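Beta-N-acetylhexosaminidase (Arthrobacter aurescens, PDB 3RCN) probably hydrolyses terminal non-reducing N-acetyl-D-hexosamine residues from N-acetyl-beta-D-hexosaminides, as a member of glycoside hydrolase family 20. Local coordinates at residues A[8-13]-A[106-111]; A[80-85]-A[102-107]; A[147-152]-A[275-280]; A[180-185]-A[191-196]; A[228-233]-A[304-309]. One frame throughout, in Å; residues are numbered along the deposited sequence.

Interaction 1: residues A[8-13]-A[106-111]; sequences HQLIPA and LQLLGP
The side-chain amide of Gln107 pairs with the backbone of Ile11 through both of its polar atoms. Gln107 NE2 donates to Ile11 O at 2.8 Å, with an N-H...O angle of 151°. This donor is tilted 20° from the plane of the Ile11 carbonyl. In return, Ile11 N donates to Gln107 OE1 at 3.2 Å, a more bent bond that lies in the carbonyl plane of the side chain, on a lone pair. Two bonds to one residue fix the rotation of the amide. They also give a buried backbone N-H and C=O their partners where no regular strand or helix supplies them.

Leu10 packs beside this pair. Leu10 CD2 lies 3.6 Å from Gln107 CB and also reaches Leu108 CD2, at 4.3 Å. Gln107 itself is extended beyond CG, with chi2 at -157°, which carries the amide from the helix across to the loop. The Ile11 carbonyl belongs to the cis peptide bond joining it to Pro12.

Residues 8-13 form the loop that leads into strand 16-26. Helix 491-508 packs on the same loop, with Ala501 against Gln9 and Arg497 against Ile11. Behind the contact, helix 95-109 rests on strand 125-134 through Leu108 and Leu109, and on helix 39-53 through Leu106 and Leu109.

Interaction 2: residues A[80-85]-A[102-107]; sequences YRLEVS and AQTLLQ
Tyr80 meets Thr104 through their hydroxyls: Tyr80 OH and Thr104 OG1 are hydrogen-bonded at 2.6 Å, and either could be the donor. CG of Tyr80 stands between the backbone N and the carbonyl carbon, with chi1 at 71°. The ring is thereby carried from the strand to the helix, and its OH reaches the threonine at an oblique angle. Thr104 OG1 also has a hydrogen bond with Lys168 NZ, so this buried hydroxyl has a second partner.

Two residues on, Leu82 points toward the helix as well. Leu82 CD2, the touching branch, lies 3.9 Å from Thr104 CG2 and 4.3 Å from Leu105 CD1. The two methyl groups of the helix thus receive one leucine branch, and the contact changes from polar at Tyr80 to apolar at Leu82.

Strand 80-84 lies within its sheet between strands 125-134 and 88-92, antiparallel to both. The axes of the strand and helix segments are 9.6 Å apart at closest approach and run at 37° to each other. This is a helix laid on one face of a mixed sheet through the inward residues of a strand, the layered alpha/beta architecture of the domain that accompanies the barrel in family 20 hexosaminidases.

Interaction 3: residues A[147-152]-A[275-280]; sequences VARHFM and TRWGIN
The six-membered ring of Trp277 meets two consecutive side chains, Arg149 and His150. Arg149 touches it with its aliphatic part, Arg149 CG lying 3.8 Å from Trp277 CZ3. His150 CE1 comes to 3.8 Å from Trp277 CH2. The imidazole and the six-membered ring are oblique, with planes 59° apart and centroids 5.7 Å apart.

The bend of Arg149 at chi2, 57°, lets CG rest by the indole while the chain beyond continues past it. The guanidinium plane is then 81° from that of the indole. The polar end is held from several sides: NE bonds to Gln180 OE1 and NH1 forms a salt bridge with Asp146. A water lies 2.7 Å from Gly278 O and probably donates to it, and the link from this water to Arg149 NH2 is weak. For His150, ND1 bonds to Ser458 O, which helps set the turn of its ring.

Trp277 has CG anti to its carbonyl carbon, which turns the indole toward the 147-152 loop. Trp277 O is gripped side-on by Arg276 NE at 2.8 Å and Arg276 NH2 at 3.0 Å.

The side chain of Arg149 is about 6 Å from that of Glu316, the predicted proton donor, and a glycerol lies close by. The contact joins the loop between strand 140-146 and helix 154-166 to the loop that precedes helix 288-304. Strand 198-199 lies alongside, its Arg199 packing on both His150 and Trp277.

Interaction 4: residues A[180-185]-A[191-196]; sequences QGWRMQ and KLTETG
Leu192 lies over one face of the Trp182 indole. Leu192 CB is 3.9 Å from the centroid of the five-membered ring of Trp182 and 18° off the ring normal, a CH-pi contact. CD1 extends over the same face toward the rim, near CZ2 of Trp182. The indole is set for this by a CG anti to the backbone N, chi1 178°, which sends the ring across to helix 191-194.

Next comes Thr193, which approaches the edge of the indole with CG2. Thr193 CG2 also lies 3.5 Å from Gln185 CA and 3.6 Å from Met184 O. Met184 O also accepts from Trp182 NE1 at 2.6 Å, in the plane of the ring and on a lone pair, so the bond fixes the rotation of the indole. A glycine in place of Trp182 would probably leave Leu192 without the face it packs on and Met184 O without this donor.

The fold here is the catalytic alpha/beta barrel. Residues 180-185 follow barrel strand 171-178, which pairs antiparallel with the short, weakly bonded strand at about 181-182, and the 191-194 helix closes back over it.

At Gly196 the contact becomes backbone to backbone. Gly196 O accepts from Trp182 N at 2.8 Å, with the donor 46° out of the carbonyl plane. Gly181 CA comes within 3.3 Å of Gly196 O as a CA-H...O contact. Helix 251-256 flanks the pair, with Ala253 touching both Trp182 and Leu192.

Interaction 5: residues A[228-233]-A[304-309]; sequences EIVAFA and IFPSPW
Val230 projects from its helix toward the turn at Phe305 and Pro306. From CB the side chain forks. Val230 CG1 is anti to the backbone N, chi1 169°, and meets the proline ring, 3.5 Å from Pro306 CD and 3.8 Å from Pro306 CG. Val230 CG2 goes to the phenylalanine, 3.6 Å from Phe305 CD2 and 3.8 Å from Phe305 CE2, meeting the ring obliquely. Val230 CG2 also lies 4.1 Å from Ile304 O. The side-chain contacts are apolar, with no hydrogen bond between the segments, and rest on one branched residue. Shortening Val230 to an alanine is likely to open a gap beside both rings and leave the Phe305 ring less firmly held.

Phe305 is the first residue to leave helical geometry after helix 288-304, and packs on Val240 and Pro242 of strand 239-243. Pro306 is exposed. Here a barrel helix whose other side meets the second subunit packs against the loop between helix 288-304 and strand 309-313, in the outer layer of the alpha/beta (TIM) barrel.

Interactions 1 and 2 share helix 95-109 and touch through Leu108 and Leu82; both are buried in the smaller domain. Interaction 1 satisfies loop backbone with a side-chain amide, while interaction 2 pairs hydroxyls and leucines between helix and sheet. The other three belong to the catalytic barrel. Interactions 3 and 4 are neighbours, bonded through Gln180 to Arg276 and Arg183 to Val147. Aromatic packing marks both, but interaction 3 adds charged groups near the predicted active site. Interaction 5 is partly exposed, and its side-chain contacts are apolar. It touches interaction 4 where Met184 packs on Ile304 and Phe305. Interactions 1 and 3 lie about 37 Å apart, centre to centre.

Interaction 1: residues A[8-13]-A[106-111]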
# COMPACT_ATOMS: atom_id res chain seq x y z
N HIS A 8 3.07 9.93 -30.43
CA HIS A 8 3.43 9.18 -29.23
C HIS A 8 2.39 9.51 -28.18
O HIS A 8 1.74 10.55 -28.25
CB HIS A 8 4.80 9.60 -28.71
CG HIS A 8 4.77 10.88 -27.94
ND1 HIS A 8 5.27 12.06 -28.46
CD2 HIS A 8 4.28 11.18 -26.72
CE1 HIS A 8 5.10 13.03 -27.57
NE2 HIS A 8 4.50 12.52 -26.51
N GLN A 9 2.16 8.57 -27.28
CA GLN A 9 1.32 8.80 -26.10
C GLN A 9 1.96 9.09 -24.73
O GLN A 9 1.28 9.04 -23.71
CB GLN A 9 0.13 7.87 -26.07
CG GLN A 9 -0.71 8.10 -27.32
CD GLN A 9 -1.93 7.23 -27.41
OE1 GLN A 9 -1.86 6.01 -27.25
NE2 GLN A 9 -3.07 7.86 -27.66
N LEU A 10 3.28 9.26 -24.72
CA LEU A 10 4.06 9.57 -23.51
C LEU A 10 3.61 10.78 -22.70
O LEU A 10 3.37 11.86 -23.25
CB LEU A 10 5.52 9.80 -23.90
CG LEU A 10 6.12 8.70 -24.77
CD1 LEU A 10 7.41 9.18 -25.33
CD2 LEU A 10 6.32 7.43 -23.95
N ILE A 11 3.49 10.61 -21.38
CA ILE A 11 3.38 11.75 -20.49
C ILE A 11 4.37 11.59 -19.35
O ILE A 11 4.45 10.51 -18.75
CB ILE A 11 1.97 11.80 -19.87
CG1 ILE A 11 0.92 12.19 -20.90
CG2 ILE A 11 1.91 12.74 -18.70
CD1 ILE A 11 -0.49 12.08 -20.39
N PRO A 12 5.09 12.67 -18.99
CA PRO A 12 5.17 13.97 -19.67
C PRO A 12 5.72 13.84 -21.09
O PRO A 12 6.59 13.02 -21.33
CB PRO A 12 6.20 14.75 -18.83
CG PRO A 12 6.39 13.96 -17.57
CD PRO A 12 6.08 12.54 -17.91
N ALA A 13 5.23 14.65 -22.02
CA ALA A 13 5.75 14.65 -23.39
C ALA A 13 7.22 15.04 -23.42
O ALA A 13 7.60 16.05 -22.84
CB ALA A 13 4.95 15.60 -24.26
N LEU A 106 9.72 2.22 -20.10
CA LEU A 106 8.56 1.50 -19.58
C LEU A 106 7.28 1.95 -20.25
O LEU A 106 6.45 1.12 -20.62
CB LEU A 106 8.45 1.65 -18.07
CG LEU A 106 9.57 0.97 -17.30
CD1 LEU A 106 9.18 0.89 -15.84
CD2 LEU A 106 9.87 -0.42 -17.85
N GLN A 107 7.10 3.26 -20.40
CA GLN A 107 5.94 3.77 -21.12
C GLN A 107 5.88 3.25 -22.56
O GLN A 107 4.81 2.91 -23.05
CB GLN A 107 5.89 5.30 -21.10
CG GLN A 107 5.73 5.89 -19.72
CD GLN A 107 5.14 7.28 -19.75
OE1 GLN A 107 5.02 7.90 -20.81
NE2 GLN A 107 4.75 7.78 -18.58
N LEU A 108 7.04 3.16 -23.21
CA LEU A 108 7.11 2.61 -24.57
C LEU A 108 6.69 1.12 -24.68
O LEU A 108 6.14 0.69 -25.70
CB LEU A 108 8.51 2.81 -25.17
CG LEU A 108 8.89 4.20 -25.67
CD1 LEU A 108 10.32 4.18 -26.16
CD2 LEU A 108 7.96 4.67 -26.78
N LEU A 109 6.96 0.34 -23.63
CA LEU A 109 6.58 -1.07 -23.60
C LEU A 109 5.09 -1.28 -23.32
O LEU A 109 4.55 -2.34 -23.65
CB LEU A 109 7.42 -1.83 -22.57
CG LEU A 109 8.91 -1.91 -22.85
CD1 LEU A 109 9.71 -2.13 -21.58
CD2 LEU A 109 9.24 -2.98 -23.88
N GLY A 110 4.44 -0.29 -22.72
CA GLY A 110 3.02 -0.37 -22.40
C GLY A 110 2.73 -0.58 -20.92
O GLY A 110 3.64 -0.90 -20.15
N PRO A 111 1.45 -0.41 -20.51
CA PRO A 111 1.05 -0.44 -19.10
C PRO A 111 1.41 -1.72 -18.36
O PRO A 111 1.55 -1.66 -17.13
CB PRO A 111 -0.48 -0.29 -19.17
CG PRO A 111 -0.73 0.39 -20.45
CD PRO A 111 0.30 -0.16 -21.40

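Interaction 2: residues A[80-85]-A[102-107]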
# COMPACT_ATOMS: atom_id res chain seq x y z
N TYR A 80 18.42 12.93 -20.99
CA TYR A 80 18.77 11.67 -21.63
C TYR A 80 18.40 11.64 -23.10
O TYR A 80 17.60 12.44 -23.58
CB TYR A 80 18.08 10.50 -20.92
CG TYR A 80 16.61 10.50 -21.20
CD1 TYR A 80 15.73 11.19 -20.37
CD2 TYR A 80 16.09 9.86 -22.31
CE1 TYR A 80 14.39 11.23 -20.63
CE2 TYR A 80 14.74 9.89 -22.58
CZ TYR A 80 13.89 10.58 -21.72
OH TYR A 80 12.55 10.63 -21.97
N ARG A 81 19.00 10.70 -23.81
CA ARG A 81 18.64 10.41 -25.18
C ARG A 81 18.27 8.93 -25.23
O ARG A 81 18.92 8.10 -24.59
CB ARG A 81 19.83 10.71 -26.09
CG ARG A 81 19.48 10.85 -27.55
CD ARG A 81 20.66 11.44 -28.33
NE ARG A 81 21.87 10.65 -28.14
CZ ARG A 81 22.96 11.09 -27.50
NH1 ARG A 81 22.98 12.31 -26.99
NH2 ARG A 81 24.02 10.30 -27.37
N LEU A 82 17.20 8.59 -25.94
CA LEU A 82 16.77 7.19 -26.03
C LEU A 82 16.64 6.70 -27.47
O LEU A 82 15.91 7.26 -28.29
CB LEU A 82 15.48 6.95 -25.24
CG LEU A 82 14.65 5.69 -25.51
CD1 LEU A 82 15.50 4.46 -25.59
CD2 LEU A 82 13.60 5.53 -24.44
N GLU A 83 17.37 5.63 -27.77
CA GLU A 83 17.50 5.16 -29.13
C GLU A 83 17.12 3.69 -29.27
O GLU A 83 17.64 2.84 -28.55
CB GLU A 83 18.94 5.38 -29.60
CG GLU A 83 19.18 5.03 -31.05
CD GLU A 83 18.32 5.87 -31.98
OE1 GLU A 83 18.12 7.07 -31.68
OE2 GLU A 83 17.86 5.31 -33.00
N VAL A 84 16.21 3.41 -30.20
CA VAL A 84 15.75 2.04 -30.46
C VAL A 84 16.15 1.55 -31.87
O VAL A 84 15.78 2.12 -32.89
CB VAL A 84 14.24 1.92 -30.25
CG1 VAL A 84 13.87 0.49 -29.88
CG2 VAL A 84 13.81 2.87 -29.15
N SER A 85 16.84 0.42 -31.89
CA SER A 85 17.78 -0.02 -32.92
C SER A 85 17.79 -1.54 -32.83
O SER A 85 16.80 -2.14 -32.41
CB SER A 85 19.18 0.50 -32.69
OG SER A 85 19.28 1.87 -33.02
N ALA A 102 14.84 5.33 -18.51
CA ALA A 102 14.20 4.10 -18.09
C ALA A 102 12.69 4.23 -17.99
O ALA A 102 11.95 3.35 -18.45
CB ALA A 102 14.77 3.62 -16.76
N GLN A 103 12.21 5.31 -17.38
CA GLN A 103 10.77 5.52 -17.26
C GLN A 103 10.15 5.66 -18.63
O GLN A 103 9.12 5.06 -18.92
CB GLN A 103 10.45 6.74 -16.41
CG GLN A 103 10.99 6.64 -15.00
CD GLN A 103 10.12 5.80 -14.08
OE1 GLN A 103 9.04 5.36 -14.45
NE2 GLN A 103 10.61 5.59 -12.87
N THR A 104 10.77 6.45 -19.49
CA THR A 104 10.27 6.59 -20.85
C THR A 104 10.21 5.25 -21.58
O THR A 104 9.32 5.01 -22.40
CB THR A 104 11.09 7.59 -21.63
OG1 THR A 104 10.92 8.88 -21.03
CG2 THR A 104 10.60 7.65 -23.06
N LEU A 105 11.16 4.38 -21.28
CA LEU A 105 11.19 3.05 -21.85
C LEU A 105 9.95 2.27 -21.40
O LEU A 105 9.21 1.74 -22.22
CB LEU A 105 12.44 2.30 -21.39
CG LEU A 105 12.66 0.99 -22.12
CD1 LEU A 105 13.04 1.32 -23.55
CD2 LEU A 105 13.74 0.15 -21.44
N LEU A 106 9.72 2.22 -20.10
CA LEU A 106 8.56 1.50 -19.58
C LEU A 106 7.28 1.95 -20.25
O LEU A 106 6.45 1.12 -20.62
CB LEU A 106 8.45 1.65 -18.07
CG LEU A 106 9.57 0.97 -17.30
CD1 LEU A 106 9.18 0.89 -15.84
CD2 LEU A 106 9.87 -0.42 -17.85
N GLN A 107 7.10 3.26 -20.40
CA GLN A 107 5.94 3.77 -21.12
C GLN A 107 5.88 3.25 -22.56
O GLN A 107 4.81 2.91 -23.05
CB GLN A 107 5.89 5.30 -21.10
CG GLN A 107 5.73 5.89 -19.72
CD GLN A 107 5.14 7.28 -19.75
OE1 GLN A 107 5.02 7.90 -20.81
NE2 GLN A 107 4.75 7.78 -18.58

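Interaction 3: residues A[147-152]-A[275-280]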
# COMPACT_ATOMS: atom_id res chain seq x y z
N VAL A 147 1.08 14.58 5.67
CA VAL A 147 0.84 13.42 6.51
C VAL A 147 0.54 13.80 7.96
O VAL A 147 0.43 12.95 8.84
CB VAL A 147 1.99 12.42 6.43
CG1 VAL A 147 2.27 12.10 4.98
CG2 VAL A 147 3.22 12.99 7.12
N ALA A 148 0.50 15.09 8.23
CA ALA A 148 0.22 15.55 9.58
C ALA A 148 -1.28 15.48 9.85
O ALA A 148 -1.70 15.06 10.92
CB ALA A 148 0.75 16.98 9.78
N ARG A 149 -2.08 15.89 8.88
CA ARG A 149 -3.52 15.89 9.06
C ARG A 149 -4.08 14.46 9.05
O ARG A 149 -4.78 14.06 9.98
CB ARG A 149 -4.18 16.79 8.02
CG ARG A 149 -4.29 18.25 8.45
CD ARG A 149 -2.93 18.88 8.79
NE ARG A 149 -3.09 20.31 9.09
CZ ARG A 149 -2.99 21.28 8.19
NH1 ARG A 149 -2.71 21.00 6.92
NH2 ARG A 149 -3.17 22.54 8.55
N HIS A 150 -3.76 13.70 8.01
CA HIS A 150 -4.03 12.26 8.00
C HIS A 150 -2.77 11.44 7.74
O HIS A 150 -2.12 11.57 6.70
CB HIS A 150 -5.16 11.89 7.04
CG HIS A 150 -6.51 12.25 7.57
ND1 HIS A 150 -7.17 13.40 7.20
CD2 HIS A 150 -7.29 11.65 8.51
CE1 HIS A 150 -8.31 13.49 7.86
NE2 HIS A 150 -8.41 12.44 8.66
N PHE A 151 -2.44 10.61 8.73
CA PHE A 151 -1.27 9.77 8.68
C PHE A 151 -1.40 8.79 7.52
O PHE A 151 -2.41 8.10 7.39
CB PHE A 151 -1.12 9.01 9.99
CG PHE A 151 -0.04 7.99 9.96
CD1 PHE A 151 1.30 8.37 10.01
CD2 PHE A 151 -0.35 6.63 9.88
CE1 PHE A 151 2.31 7.44 9.98
CE2 PHE A 151 0.66 5.68 9.85
CZ PHE A 151 1.99 6.08 9.90
N MSE A 152 -0.39 8.75 6.66
CA MSE A 152 -0.38 7.79 5.58
C MSE A 152 0.55 6.62 5.91
O MSE A 152 1.74 6.81 6.16
CB MSE A 152 0.01 8.44 4.25
CG MSE A 152 -0.02 7.44 3.11
SE MSE A 152 0.24 8.16 1.31
CE MSE A 152 -1.52 9.03 1.12
N THR A 275 -8.22 18.76 17.47
CA THR A 275 -9.15 17.92 16.72
C THR A 275 -9.86 18.57 15.51
O THR A 275 -10.67 17.92 14.84
CB THR A 275 -10.21 17.25 17.63
OG1 THR A 275 -11.14 18.24 18.09
CG2 THR A 275 -9.54 16.61 18.82
N ARG A 276 -9.55 19.83 15.22
CA ARG A 276 -10.25 20.52 14.14
C ARG A 276 -9.29 21.12 13.14
O ARG A 276 -8.08 21.15 13.37
CB ARG A 276 -11.21 21.59 14.67
CG ARG A 276 -10.60 22.53 15.69
CD ARG A 276 -11.27 23.89 15.68
NE ARG A 276 -10.88 24.69 14.52
CZ ARG A 276 -11.06 26.00 14.43
NH1 ARG A 276 -11.62 26.67 15.43
NH2 ARG A 276 -10.66 26.66 13.35
N TRP A 277 -9.84 21.54 12.00
CA TRP A 277 -9.03 22.17 10.96
C TRP A 277 -8.92 23.69 11.14
O TRP A 277 -9.48 24.26 12.08
CB TRP A 277 -9.59 21.84 9.57
CG TRP A 277 -10.01 20.36 9.41
CD1 TRP A 277 -11.21 19.90 8.96
CD2 TRP A 277 -9.22 19.19 9.71
NE1 TRP A 277 -11.22 18.53 8.96
CE2 TRP A 277 -10.01 18.07 9.42
CE3 TRP A 277 -7.93 18.99 10.20
CZ2 TRP A 277 -9.55 16.76 9.60
CZ3 TRP A 277 -7.48 17.70 10.38
CH2 TRP A 277 -8.29 16.60 10.08
N GLY A 278 -8.19 24.34 10.24
CA GLY A 278 -8.14 25.79 10.16
C GLY A 278 -6.94 26.38 10.86
O GLY A 278 -5.96 25.69 11.13
N ILE A 279 -7.02 27.68 11.15
CA ILE A 279 -5.90 28.38 11.76
C ILE A 279 -6.01 28.43 13.29
O ILE A 279 -7.05 28.80 13.85
CB ILE A 279 -5.71 29.79 11.16
CG1 ILE A 279 -5.50 29.68 9.65
CG2 ILE A 279 -4.53 30.52 11.81
CD1 ILE A 279 -5.28 31.02 8.98
N ASN A 280 -4.93 28.03 13.95
CA ASN A 280 -4.88 27.96 15.39
C ASN A 280 -4.30 29.23 16.02
O ASN A 280 -3.21 29.68 15.67
CB ASN A 280 -4.02 26.76 15.80
CG ASN A 280 -4.40 26.21 17.14
OD1 ASN A 280 -5.13 26.85 17.90
ND2 ASN A 280 -3.92 25.02 17.45
O HOH W 1 -4.22 23.66 11.59

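Interaction 4: residues A[180-185]-A[191-196]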
# COMPACT_ATOMS: atom_id res chain seq x y z
N GLN A 180 -2.70 19.04 14.35
CA GLN A 180 -3.52 17.83 14.48
C GLN A 180 -2.75 16.51 14.60
O GLN A 180 -3.35 15.46 14.66
CB GLN A 180 -4.52 17.75 13.33
CG GLN A 180 -5.41 18.98 13.25
CD GLN A 180 -4.84 20.09 12.37
OE1 GLN A 180 -3.68 20.03 11.94
NE2 GLN A 180 -5.65 21.09 12.10
N GLY A 181 -1.42 16.58 14.59
CA GLY A 181 -0.57 15.44 14.87
C GLY A 181 0.89 15.72 14.54
O GLY A 181 1.19 16.62 13.76
N TRP A 182 1.78 14.90 15.09
CA TRP A 182 3.22 14.96 14.89
C TRP A 182 3.70 13.55 14.46
O TRP A 182 3.54 12.58 15.21
CB TRP A 182 3.90 15.39 16.19
CG TRP A 182 5.42 15.43 16.11
CD1 TRP A 182 6.26 14.37 16.04
CD2 TRP A 182 6.25 16.61 16.11
NE1 TRP A 182 7.57 14.80 15.98
CE2 TRP A 182 7.59 16.17 16.02
CE3 TRP A 182 6.00 17.99 16.17
CZ2 TRP A 182 8.67 17.05 15.98
CZ3 TRP A 182 7.07 18.87 16.13
CH2 TRP A 182 8.39 18.40 16.03
N ARG A 183 4.22 13.42 13.25
CA ARG A 183 4.49 12.10 12.67
C ARG A 183 5.92 11.59 12.80
O ARG A 183 6.22 10.48 12.36
CB ARG A 183 4.09 12.07 11.19
CG ARG A 183 2.67 12.48 10.91
CD ARG A 183 1.68 11.75 11.77
NE ARG A 183 0.34 12.27 11.54
CZ ARG A 183 -0.67 12.11 12.39
NH1 ARG A 183 -0.45 11.45 13.52
NH2 ARG A 183 -1.87 12.62 12.14
N MSE A 184 6.81 12.37 13.36
CA MSE A 184 8.19 11.94 13.37
C MSE A 184 8.73 11.61 14.76
O MSE A 184 8.72 12.44 15.66
CB MSE A 184 9.08 12.96 12.67
CG MSE A 184 10.50 12.46 12.53
SE MSE A 184 11.76 13.85 12.04
CE MSE A 184 13.39 12.77 12.09
N GLN A 185 9.21 10.39 14.91
CA GLN A 185 9.75 9.94 16.18
C GLN A 185 11.07 10.64 16.46
O GLN A 185 11.98 10.65 15.62
CB GLN A 185 9.93 8.43 16.15
CG GLN A 185 10.86 7.89 17.20
CD GLN A 185 11.12 6.40 16.99
OE1 GLN A 185 10.57 5.55 17.70
NE2 GLN A 185 11.95 6.08 15.98
N LYS A 191 7.57 11.89 23.93
CA LYS A 191 6.15 12.25 23.97
C LYS A 191 5.66 12.85 22.67
O LYS A 191 4.45 12.93 22.43
CB LYS A 191 5.85 13.25 25.10
CG LYS A 191 6.20 12.78 26.49
CD LYS A 191 5.16 11.84 27.04
CE LYS A 191 5.46 11.53 28.48
NZ LYS A 191 5.94 12.76 29.18
N LEU A 192 6.58 13.32 21.83
CA LEU A 192 6.19 13.89 20.55
C LEU A 192 5.31 12.90 19.81
O LEU A 192 4.27 13.26 19.24
CB LEU A 192 7.40 14.29 19.71
CG LEU A 192 7.97 15.66 20.12
CD1 LEU A 192 9.13 16.12 19.23
CD2 LEU A 192 6.87 16.73 20.15
N THR A 193 5.77 11.65 19.77
CA THR A 193 4.96 10.57 19.23
C THR A 193 3.96 9.94 20.22
O THR A 193 2.81 9.71 19.86
CB THR A 193 5.82 9.52 18.53
OG1 THR A 193 6.82 9.04 19.43
CG2 THR A 193 6.49 10.15 17.31
N GLU A 194 4.38 9.70 21.47
CA GLU A 194 3.48 9.07 22.45
C GLU A 194 2.19 9.85 22.65
O GLU A 194 1.11 9.29 22.76
CB GLU A 194 4.18 8.87 23.79
CG GLU A 194 5.26 7.82 23.80
CD GLU A 194 6.09 7.84 25.09
OE1 GLU A 194 5.69 8.55 26.04
OE2 GLU A 194 7.13 7.15 25.14
N THR A 195 2.32 11.16 22.71
CA THR A 195 1.20 12.06 22.92
C THR A 195 0.83 12.71 21.59
O THR A 195 -0.32 12.66 21.18
CB THR A 195 1.48 13.09 24.06
OG1 THR A 195 1.57 12.40 25.31
CG2 THR A 195 0.36 14.13 24.15
N GLY A 196 1.78 13.41 20.98
CA GLY A 196 1.56 14.12 19.73
C GLY A 196 1.17 13.34 18.48
O GLY A 196 0.69 13.94 17.51

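Interaction 5: residues A[228-233]-A[304-309]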
# COMPACT_ATOMS: atom_id res chain seq x y z
N GLU A 228 14.17 4.62 5.42
CA GLU A 228 13.68 3.84 4.29
C GLU A 228 13.03 4.72 3.23
O GLU A 228 13.33 4.62 2.04
CB GLU A 228 12.70 2.77 4.78
CG GLU A 228 12.17 1.85 3.66
CD GLU A 228 11.28 0.69 4.18
OE1 GLU A 228 10.84 0.72 5.35
OE2 GLU A 228 11.00 -0.26 3.41
N ILE A 229 12.13 5.60 3.65
CA ILE A 229 11.44 6.45 2.71
C ILE A 229 12.44 7.33 1.96
O ILE A 229 12.30 7.50 0.73
CB ILE A 229 10.43 7.33 3.43
CG1 ILE A 229 9.18 6.52 3.77
CG2 ILE A 229 10.06 8.51 2.56
CD1 ILE A 229 8.32 7.13 4.84
N VAL A 230 13.43 7.86 2.69
CA VAL A 230 14.49 8.67 2.10
C VAL A 230 15.34 7.87 1.11
O VAL A 230 15.65 8.35 0.01
CB VAL A 230 15.41 9.32 3.18
CG1 VAL A 230 16.64 9.93 2.54
CG2 VAL A 230 14.66 10.38 3.98
N ALA A 231 15.73 6.66 1.49
CA ALA A 231 16.47 5.77 0.59
C ALA A 231 15.63 5.35 -0.62
O ALA A 231 16.13 5.32 -1.75
CB ALA A 231 16.97 4.55 1.34
N PHE A 232 14.36 5.04 -0.38
CA PHE A 232 13.44 4.67 -1.45
C PHE A 232 13.35 5.82 -2.45
O PHE A 232 13.50 5.63 -3.66
CB PHE A 232 12.06 4.31 -0.86
CG PHE A 232 11.11 3.65 -1.84
CD1 PHE A 232 10.24 4.40 -2.60
CD2 PHE A 232 11.05 2.27 -1.95
CE1 PHE A 232 9.34 3.80 -3.48
CE2 PHE A 232 10.17 1.66 -2.84
CZ PHE A 232 9.31 2.43 -3.60
N ALA A 233 13.14 7.04 -1.95
CA ALA A 233 13.09 8.21 -2.81
C ALA A 233 14.43 8.46 -3.55
O ALA A 233 14.45 8.88 -4.71
CB ALA A 233 12.70 9.43 -2.03
N ILE A 304 18.60 12.15 9.76
CA ILE A 304 17.73 11.32 8.92
C ILE A 304 17.64 11.74 7.45
O ILE A 304 17.78 10.91 6.55
CB ILE A 304 16.29 11.27 9.50
CG1 ILE A 304 16.31 10.87 10.98
CG2 ILE A 304 15.42 10.37 8.66
CD1 ILE A 304 17.08 9.61 11.27
N PHE A 305 17.37 13.03 7.22
CA PHE A 305 17.18 13.61 5.89
C PHE A 305 18.43 14.35 5.40
O PHE A 305 18.78 15.40 5.93
CB PHE A 305 16.02 14.61 5.90
CG PHE A 305 14.72 14.04 6.36
CD1 PHE A 305 14.42 13.98 7.71
CD2 PHE A 305 13.80 13.55 5.44
CE1 PHE A 305 13.21 13.43 8.13
CE2 PHE A 305 12.60 13.00 5.86
CZ PHE A 305 12.29 12.95 7.20
N PRO A 306 19.09 13.80 4.37
CA PRO A 306 20.25 14.37 3.68
C PRO A 306 19.97 15.65 2.88
O PRO A 306 20.91 16.33 2.50
CB PRO A 306 20.68 13.23 2.74
CG PRO A 306 19.43 12.46 2.51
CD PRO A 306 18.71 12.49 3.82
N SER A 307 18.71 15.96 2.63
CA SER A 307 18.30 17.09 1.79
C SER A 307 18.96 18.46 2.10
O SER A 307 19.00 18.89 3.25
CB SER A 307 16.78 17.25 1.92
OG SER A 307 16.33 18.47 1.36
N PRO A 308 19.47 19.15 1.06
CA PRO A 308 20.09 20.48 1.25
C PRO A 308 19.13 21.53 1.81
O PRO A 308 19.60 22.48 2.43
CB PRO A 308 20.54 20.89 -0.17
CG PRO A 308 20.54 19.60 -0.97
CD PRO A 308 19.48 18.72 -0.35
N TRP A 309 17.83 21.37 1.60
CA TRP A 309 16.84 22.24 2.23
C TRP A 309 16.09 21.52 3.35
O TRP A 309 15.85 20.32 3.27
CB TRP A 309 15.79 22.74 1.23
CG TRP A 309 16.35 23.45 0.06
CD1 TRP A 309 16.64 24.78 -0.03
CD2 TRP A 309 16.66 22.88 -1.21
NE1 TRP A 309 17.13 25.07 -1.29
CE2 TRP A 309 17.16 23.92 -2.03
CE3 TRP A 309 16.59 21.59 -1.74
CZ2 TRP A 309 17.57 23.71 -3.35
CZ3 TRP A 309 17.01 21.38 -3.06
CH2 TRP A 309 17.49 22.44 -3.85